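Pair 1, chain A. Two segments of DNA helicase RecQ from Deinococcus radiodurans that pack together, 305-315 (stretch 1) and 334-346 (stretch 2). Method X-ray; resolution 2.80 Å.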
# COMPACT_ATOMS: atom_id res chain seq x y z
N VAL A 305 -13.93 -5.10 -16.53
CA VAL A 305 -12.76 -5.98 -16.59
C VAL A 305 -12.88 -7.26 -15.74
O VAL A 305 -12.92 -7.23 -14.51
CB VAL A 305 -11.47 -5.23 -16.15
CG1 VAL A 305 -10.31 -6.18 -16.01
CG2 VAL A 305 -11.12 -4.11 -17.13
N ARG A 306 -12.85 -8.40 -16.42
CA ARG A 306 -13.20 -9.67 -15.82
C ARG A 306 -12.03 -10.43 -15.20
O ARG A 306 -12.25 -11.27 -14.33
CB ARG A 306 -13.89 -10.54 -16.87
CG ARG A 306 -15.37 -10.35 -16.88
CD ARG A 306 -15.88 -10.42 -15.47
NE ARG A 306 -17.03 -9.56 -15.32
CZ ARG A 306 -17.00 -8.38 -14.70
NH1 ARG A 306 -15.92 -7.97 -14.09
NH2 ARG A 306 -18.09 -7.65 -14.64
N PHE A 307 -10.81 -10.17 -15.65
CA PHE A 307 -9.65 -10.75 -14.99
C PHE A 307 -8.37 -9.92 -15.12
O PHE A 307 -8.21 -9.12 -16.06
CB PHE A 307 -9.40 -12.16 -15.52
CG PHE A 307 -8.88 -12.22 -16.95
CD1 PHE A 307 -9.75 -12.36 -18.02
CD2 PHE A 307 -7.51 -12.24 -17.21
CE1 PHE A 307 -9.28 -12.47 -19.31
CE2 PHE A 307 -7.04 -12.35 -18.51
CZ PHE A 307 -7.93 -12.46 -19.56
N VAL A 308 -7.49 -10.10 -14.14
CA VAL A 308 -6.12 -9.63 -14.26
C VAL A 308 -5.17 -10.79 -14.04
O VAL A 308 -5.16 -11.42 -12.97
CB VAL A 308 -5.80 -8.50 -13.30
CG1 VAL A 308 -4.32 -8.32 -13.22
CG2 VAL A 308 -6.42 -7.22 -13.82
N ALA A 309 -4.35 -11.04 -15.06
CA ALA A 309 -3.38 -12.12 -15.05
C ALA A 309 -1.97 -11.60 -14.84
O ALA A 309 -1.53 -10.69 -15.54
CB ALA A 309 -3.46 -12.90 -16.35
N HIS A 310 -1.24 -12.22 -13.92
CA HIS A 310 0.18 -11.90 -13.76
C HIS A 310 1.02 -13.08 -14.21
O HIS A 310 0.93 -14.17 -13.64
CB HIS A 310 0.49 -11.51 -12.32
CG HIS A 310 0.16 -10.08 -12.00
ND1 HIS A 310 -1.05 -9.69 -11.44
CD2 HIS A 310 0.87 -8.94 -12.17
CE1 HIS A 310 -1.05 -8.38 -11.28
NE2 HIS A 310 0.11 -7.90 -11.71
N LEU A 311 1.85 -12.87 -15.24
CA LEU A 311 2.63 -13.96 -15.79
C LEU A 311 4.06 -13.84 -15.29
O LEU A 311 4.94 -14.67 -15.60
CB LEU A 311 2.58 -13.92 -17.31
CG LEU A 311 1.34 -14.59 -17.89
CD1 LEU A 311 1.25 -14.38 -19.40
CD2 LEU A 311 1.29 -16.05 -17.55
N ASP A 312 4.29 -12.80 -14.49
CA ASP A 312 5.54 -12.59 -13.79
C ASP A 312 5.23 -11.93 -12.45
O ASP A 312 4.12 -11.42 -12.25
CB ASP A 312 6.53 -11.70 -14.57
CG ASP A 312 6.90 -12.26 -15.92
OD1 ASP A 312 7.46 -13.38 -15.99
OD2 ASP A 312 6.67 -11.55 -16.93
N LEU A 313 6.19 -11.97 -11.54
CA LEU A 313 6.03 -11.30 -10.27
C LEU A 313 5.95 -9.80 -10.47
O LEU A 313 6.76 -9.22 -11.21
CB LEU A 313 7.17 -11.64 -9.34
CG LEU A 313 7.04 -12.97 -8.62
CD1 LEU A 313 8.27 -13.15 -7.72
CD2 LEU A 313 5.75 -13.01 -7.83
N PRO A 314 5.00 -9.15 -9.79
CA PRO A 314 4.96 -7.70 -9.78
C PRO A 314 6.17 -7.16 -9.02
O PRO A 314 6.88 -7.97 -8.43
CB PRO A 314 3.67 -7.38 -9.04
CG PRO A 314 3.00 -8.69 -8.80
CD PRO A 314 4.02 -9.73 -8.87
N LYS A 315 6.39 -5.85 -9.02
CA LYS A 315 7.56 -5.31 -8.31
C LYS A 315 7.30 -5.17 -6.81
O LYS A 315 8.23 -5.10 -6.01
CB LYS A 315 7.97 -3.95 -8.89
CG LYS A 315 7.99 -3.90 -10.42
CD LYS A 315 9.06 -2.92 -10.94
CE LYS A 315 8.83 -2.45 -12.39
NZ LYS A 315 9.20 -1.02 -12.73
N SER A 334 -14.74 -11.05 -10.50
CA SER A 334 -13.59 -11.03 -11.36
C SER A 334 -12.50 -11.82 -10.67
O SER A 334 -12.56 -12.01 -9.46
CB SER A 334 -13.14 -9.61 -11.66
OG SER A 334 -14.15 -8.93 -12.36
N THR A 335 -11.55 -12.32 -11.45
CA THR A 335 -10.47 -13.15 -10.93
C THR A 335 -9.13 -12.45 -11.07
O THR A 335 -8.82 -11.90 -12.12
CB THR A 335 -10.33 -14.48 -11.67
OG1 THR A 335 -11.62 -15.10 -11.90
CG2 THR A 335 -9.36 -15.40 -10.91
N ALA A 336 -8.32 -12.48 -10.02
CA ALA A 336 -6.93 -12.11 -10.17
C ALA A 336 -6.18 -13.41 -10.11
O ALA A 336 -6.30 -14.14 -9.13
CB ALA A 336 -6.50 -11.14 -9.12
N TRP A 337 -5.45 -13.70 -11.19
CA TRP A 337 -4.79 -14.99 -11.43
C TRP A 337 -3.31 -14.75 -11.68
O TRP A 337 -2.95 -13.98 -12.59
CB TRP A 337 -5.45 -15.63 -12.62
CG TRP A 337 -4.98 -16.97 -13.10
CD1 TRP A 337 -5.59 -18.17 -12.89
CD2 TRP A 337 -3.88 -17.23 -13.99
NE1 TRP A 337 -4.92 -19.17 -13.56
CE2 TRP A 337 -3.87 -18.62 -14.25
CE3 TRP A 337 -2.90 -16.43 -14.60
CZ2 TRP A 337 -2.90 -19.23 -15.07
CZ3 TRP A 337 -1.94 -17.04 -15.40
CH2 TRP A 337 -1.96 -18.43 -15.64
N MET A 338 -2.44 -15.35 -10.87
CA MET A 338 -0.99 -15.17 -11.03
C MET A 338 -0.20 -16.47 -10.86
O MET A 338 -0.43 -17.28 -9.93
CB MET A 338 -0.45 -14.11 -10.07
CG MET A 338 1.09 -14.06 -9.99
SD MET A 338 1.79 -12.70 -9.00
CE MET A 338 1.41 -13.21 -7.33
N VAL A 339 0.75 -16.65 -11.76
CA VAL A 339 1.68 -17.75 -11.65
C VAL A 339 3.08 -17.18 -11.61
O VAL A 339 3.40 -16.18 -12.26
CB VAL A 339 1.56 -18.77 -12.81
CG1 VAL A 339 0.34 -19.69 -12.63
CG2 VAL A 339 1.59 -18.05 -14.18
N TYR A 340 3.92 -17.81 -10.82
CA TYR A 340 5.29 -17.42 -10.71
C TYR A 340 6.03 -18.71 -10.41
O TYR A 340 5.44 -19.68 -9.91
CB TYR A 340 5.47 -16.36 -9.60
CG TYR A 340 5.53 -16.94 -8.21
CD1 TYR A 340 4.40 -17.45 -7.59
CD2 TYR A 340 6.74 -16.98 -7.51
CE1 TYR A 340 4.48 -17.98 -6.32
CE2 TYR A 340 6.82 -17.51 -6.25
CZ TYR A 340 5.71 -18.01 -5.68
OH TYR A 340 5.82 -18.54 -4.43
N GLY A 341 7.31 -18.73 -10.73
CA GLY A 341 8.11 -19.90 -10.45
C GLY A 341 9.45 -19.61 -9.80
O GLY A 341 9.81 -18.46 -9.52
N LEU A 342 10.10 -20.71 -9.44
CA LEU A 342 11.46 -20.99 -9.88
C LEU A 342 12.40 -19.81 -10.11
O LEU A 342 12.98 -19.20 -9.20
CB LEU A 342 11.39 -21.71 -11.25
CG LEU A 342 11.09 -23.17 -11.57
CD1 LEU A 342 9.64 -23.56 -11.23
CD2 LEU A 342 11.38 -23.37 -13.05
N SER A 343 12.48 -19.53 -11.41
CA SER A 343 13.37 -18.59 -12.04
C SER A 343 12.95 -17.15 -11.85
O SER A 343 13.78 -16.24 -11.98
CB SER A 343 13.44 -18.89 -13.54
OG SER A 343 12.20 -18.60 -14.17
N ASP A 344 11.67 -16.93 -11.57
CA ASP A 344 11.22 -15.56 -11.37
C ASP A 344 11.86 -14.97 -10.13
O ASP A 344 12.37 -13.84 -10.19
CB ASP A 344 9.70 -15.46 -11.23
CG ASP A 344 8.95 -16.06 -12.41
OD1 ASP A 344 9.54 -16.25 -13.50
OD2 ASP A 344 7.76 -16.37 -12.22
N VAL A 345 11.91 -15.73 -9.04
CA VAL A 345 12.47 -15.21 -7.79
C VAL A 345 13.96 -15.05 -7.92
O VAL A 345 14.53 -14.04 -7.47
CB VAL A 345 12.17 -16.10 -6.59
CG1 VAL A 345 12.80 -15.49 -5.31
CG2 VAL A 345 10.66 -16.29 -6.43
N VAL A 346 14.60 -16.03 -8.55
CA VAL A 346 16.04 -16.00 -8.80
C VAL A 346 16.43 -14.80 -9.66
O VAL A 346 17.35 -14.07 -9.32
CB VAL A 346 16.52 -17.30 -9.49
CG1 VAL A 346 17.97 -17.18 -9.90
CG2 VAL A 346 16.33 -18.48 -8.56

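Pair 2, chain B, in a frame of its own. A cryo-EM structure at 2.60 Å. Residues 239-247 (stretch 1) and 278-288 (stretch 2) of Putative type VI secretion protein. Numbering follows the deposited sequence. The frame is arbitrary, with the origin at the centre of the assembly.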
# COMPACT_ATOMS: atom_id res chain seq x y z
N ARG B 239 15.30 6.26 7.50
CA ARG B 239 15.64 7.61 7.10
C ARG B 239 14.40 8.40 6.70
O ARG B 239 14.14 9.48 7.25
CB ARG B 239 16.66 7.58 5.95
CG ARG B 239 17.25 8.94 5.64
CD ARG B 239 18.25 8.87 4.51
NE ARG B 239 17.77 8.06 3.39
CZ ARG B 239 18.45 7.86 2.28
NH1 ARG B 239 19.65 8.40 2.13
NH2 ARG B 239 17.95 7.12 1.31
N PHE B 240 13.64 7.89 5.74
CA PHE B 240 12.45 8.57 5.24
C PHE B 240 11.27 7.61 5.25
O PHE B 240 11.38 6.47 4.78
CB PHE B 240 12.67 9.11 3.83
CG PHE B 240 11.47 9.83 3.27
CD1 PHE B 240 11.07 11.05 3.78
CD2 PHE B 240 10.73 9.27 2.25
CE1 PHE B 240 9.98 11.70 3.28
CE2 PHE B 240 9.63 9.92 1.74
CZ PHE B 240 9.26 11.14 2.26
N LEU B 241 10.15 8.08 5.78
CA LEU B 241 8.88 7.35 5.75
C LEU B 241 7.94 8.10 4.82
O LEU B 241 7.51 9.21 5.13
CB LEU B 241 8.29 7.22 7.15
CG LEU B 241 7.12 6.26 7.34
CD1 LEU B 241 7.50 4.87 6.91
CD2 LEU B 241 6.67 6.27 8.79
N GLY B 242 7.62 7.49 3.68
CA GLY B 242 6.73 8.12 2.73
C GLY B 242 5.41 7.41 2.62
O GLY B 242 5.34 6.27 2.14
N LEU B 243 4.34 8.07 3.05
CA LEU B 243 3.02 7.47 3.11
C LEU B 243 2.09 8.20 2.15
O LEU B 243 2.14 9.43 2.06
CB LEU B 243 2.46 7.52 4.52
CG LEU B 243 3.43 7.11 5.63
CD1 LEU B 243 2.91 7.58 6.97
CD2 LEU B 243 3.66 5.61 5.63
N PHE B 244 1.25 7.45 1.44
CA PHE B 244 0.40 8.07 0.43
C PHE B 244 -1.05 8.24 0.86
O PHE B 244 -1.64 9.28 0.57
CB PHE B 244 0.47 7.28 -0.88
CG PHE B 244 1.55 7.76 -1.80
CD1 PHE B 244 1.45 8.98 -2.43
CD2 PHE B 244 2.67 6.98 -2.04
CE1 PHE B 244 2.43 9.43 -3.27
CE2 PHE B 244 3.66 7.43 -2.89
CZ PHE B 244 3.54 8.65 -3.50
N ASP B 245 -1.68 7.23 1.47
CA ASP B 245 -2.95 7.48 2.14
C ASP B 245 -3.24 6.36 3.13
O ASP B 245 -3.87 5.38 2.76
CB ASP B 245 -4.08 7.57 1.12
CG ASP B 245 -5.23 8.43 1.58
OD1 ASP B 245 -5.01 9.32 2.43
OD2 ASP B 245 -6.36 8.22 1.10
N THR B 246 -2.88 6.54 4.40
CA THR B 246 -2.90 5.40 5.33
C THR B 246 -4.34 4.98 5.61
O THR B 246 -5.11 5.73 6.22
CB THR B 246 -2.17 5.74 6.62
OG1 THR B 246 -0.90 6.33 6.31
CG2 THR B 246 -1.95 4.49 7.43
N VAL B 247 -4.69 3.79 5.16
CA VAL B 247 -5.96 3.16 5.48
C VAL B 247 -5.61 1.80 6.08
O VAL B 247 -5.25 0.87 5.35
CB VAL B 247 -6.87 3.01 4.26
CG1 VAL B 247 -8.13 2.24 4.62
CG2 VAL B 247 -7.21 4.36 3.68
N LYS B 278 12.89 11.73 8.69
CA LYS B 278 11.89 12.54 8.00
C LYS B 278 10.70 11.66 7.66
O LYS B 278 10.86 10.53 7.19
CB LYS B 278 12.45 13.17 6.73
CG LYS B 278 13.65 14.08 6.95
CD LYS B 278 13.27 15.30 7.76
CE LYS B 278 14.22 16.45 7.48
NZ LYS B 278 14.58 16.52 6.04
N VAL B 279 9.50 12.17 7.92
CA VAL B 279 8.26 11.49 7.59
C VAL B 279 7.39 12.46 6.80
O VAL B 279 7.27 13.63 7.17
CB VAL B 279 7.52 10.99 8.84
CG1 VAL B 279 6.22 10.31 8.46
CG2 VAL B 279 8.40 10.05 9.64
N PHE B 280 6.79 11.97 5.71
CA PHE B 280 5.89 12.78 4.90
C PHE B 280 4.70 11.94 4.48
O PHE B 280 4.88 10.82 3.99
CB PHE B 280 6.60 13.33 3.67
CG PHE B 280 5.76 14.28 2.86
CD1 PHE B 280 5.42 15.52 3.37
CD2 PHE B 280 5.31 13.93 1.60
CE1 PHE B 280 4.65 16.39 2.63
CE2 PHE B 280 4.55 14.80 0.87
CZ PHE B 280 4.21 16.03 1.38
N GLN B 281 3.50 12.46 4.68
CA GLN B 281 2.29 11.84 4.17
C GLN B 281 1.54 12.81 3.26
O GLN B 281 1.42 14.00 3.57
CB GLN B 281 1.35 11.40 5.28
CG GLN B 281 0.29 10.44 4.79
CD GLN B 281 -0.57 9.88 5.88
OE1 GLN B 281 -0.90 10.57 6.84
NE2 GLN B 281 -0.97 8.63 5.74
N ILE B 282 1.05 12.28 2.15
CA ILE B 282 0.06 12.96 1.34
C ILE B 282 -1.30 12.38 1.70
O ILE B 282 -1.38 11.22 2.11
CB ILE B 282 0.35 12.82 -0.16
CG1 ILE B 282 1.83 13.07 -0.43
CG2 ILE B 282 -0.46 13.82 -0.95
CD1 ILE B 282 2.23 12.91 -1.87
N THR B 283 -2.34 13.20 1.64
CA THR B 283 -3.67 12.79 2.06
C THR B 283 -4.66 13.16 0.97
O THR B 283 -4.54 14.22 0.34
CB THR B 283 -4.03 13.46 3.40
OG1 THR B 283 -3.45 12.71 4.47
CG2 THR B 283 -5.54 13.54 3.60
N ALA B 284 -5.63 12.28 0.73
CA ALA B 284 -6.66 12.53 -0.27
C ALA B 284 -7.73 13.44 0.31
O ALA B 284 -8.41 13.07 1.28
CB ALA B 284 -7.27 11.22 -0.74
N MET B 285 -7.90 14.62 -0.28
CA MET B 285 -8.90 15.56 0.19
C MET B 285 -10.30 15.21 -0.28
O MET B 285 -11.28 15.70 0.31
CB MET B 285 -8.56 16.98 -0.26
CG MET B 285 -7.63 17.71 0.67
SD MET B 285 -7.38 19.45 0.24
CE MET B 285 -8.27 19.57 -1.30
N ASN B 286 -10.43 14.38 -1.31
CA ASN B 286 -11.72 14.03 -1.88
C ASN B 286 -11.91 12.52 -1.86
O ASN B 286 -12.46 11.93 -2.79
CB ASN B 286 -11.86 14.57 -3.30
CG ASN B 286 -11.59 16.05 -3.38
OD1 ASN B 286 -12.23 16.85 -2.70
ND2 ASN B 286 -10.64 16.44 -4.21
N GLU B 287 -11.47 11.88 -0.79
CA GLU B 287 -11.76 10.49 -0.52
C GLU B 287 -12.80 10.44 0.58
O GLU B 287 -12.59 11.00 1.66
CB GLU B 287 -10.51 9.72 -0.12
CG GLU B 287 -10.77 8.29 0.33
CD GLU B 287 -11.39 7.44 -0.75
OE1 GLU B 287 -11.17 7.73 -1.95
OE2 GLU B 287 -12.09 6.47 -0.42
N TYR B 288 -13.93 9.79 0.31
CA TYR B 288 -15.09 9.87 1.18
C TYR B 288 -15.70 8.52 1.51
O TYR B 288 -16.73 8.48 2.18
CB TYR B 288 -16.16 10.76 0.53
CG TYR B 288 -15.67 12.15 0.23
CD1 TYR B 288 -15.16 12.96 1.22
CD2 TYR B 288 -15.69 12.64 -1.07
CE1 TYR B 288 -14.71 14.22 0.95
CE2 TYR B 288 -15.23 13.91 -1.35
CZ TYR B 288 -14.74 14.69 -0.34
OH TYR B 288 -14.29 15.96 -0.61

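Superposing pair 2 on pair 1 through N, CA and C of 14 central residues gives an RMSD of 0.6 Å, close enough for a residue-by-residue comparison. In both pairs two neighbouring strands run parallel, with an angle of 9° between their directions in pair 1 and 10° in pair 2, and closest axis approaches of 4.6 and 4.7 Å.

The hydrogen bonds fix the register. In pair 1, Thr A335 N donates to Arg A306 O (3.1 Å), Val A308 N to Thr A335 O (3.0 Å), Trp A337 N to Val A308 O (2.9 Å), His A310 N to Trp A337 O (2.8 Å) and Val A339 N to His A310 O (3.1 Å). Pair 2 repeats all five at matched positions, from Lys B278 N to Arg B239 O (2.9 Å) through Ile B282 N to Leu B243 O (3.1 Å). Alternate residues of the first strand thus bond to two residues of the second, as a parallel ladder requires, and side chains of successive bridged pairs fall on alternate faces.

One face carries Phe A307, Thr A335, Ala A309 and Trp A337, matched by Phe B240, Lys B278, Gly B242 and Phe B280. The two first-strand phenylalanines have CA atoms 0.1 Å apart after superposition, but their side-chain centres lie 2.6 Å apart. Phe A307 is p (71°) and its end leads away from the other stretch; Phe B240 is t and its end comes nearer, placing CZ 3.7 Å from Phe B280 CB. Gly B242 makes this possible: an ideal CB there would lie 2.9 Å from Phe B240 CE2. At the matched position Ala A309 keeps its methyl group, and CB instead lies 4.0 Å from Trp A337 CE3. A small residue thus sits beside a t-rotamer aromatic in both pairs, but the ring packed near it comes from a different strand.

On the opposite face, Val A308 and Ala A336 match Leu B241 and Val B279. Pair 2 has the larger residue at both positions, and Leu B241 CB approaches Val B279 CG2 to 3.8 Å. Next along, His A310 and Met A338 match Leu B243 and Gln B281, with side-chain centres 1.0 and 0.8 Å apart. The closest side-chain contact joins methylene atoms in both pairs, at nearly the same length, although the side chains end differently: His A310 CB to Met A338 CG, 3.5 Å, and Leu B243 CB to Gln B281 CG, 3.6 Å.

Past the bridges, Leu A311 matches Phe B244 and Val A339 matches Ile B282. Leu A311 CD2 lies 3.9 Å from Val A339 CG2, and Phe B244 CE1 lies 3.8 Å from Ile B282 CD1. In Leu A311 and Phe B244, just past the first strands, the CA-to-CB bond points away from the other stretch, yet the end comes nearer.

The pairs then diverge. Asp A312 matches Asp B245, but their side-chain centres lie 4.4 Å apart: Asp A312 is m and points away, whereas Asp B245 is t, its end comes nearer, and its OD1 accepts a weak hydrogen bond from Ala B284 N (3.5 Å).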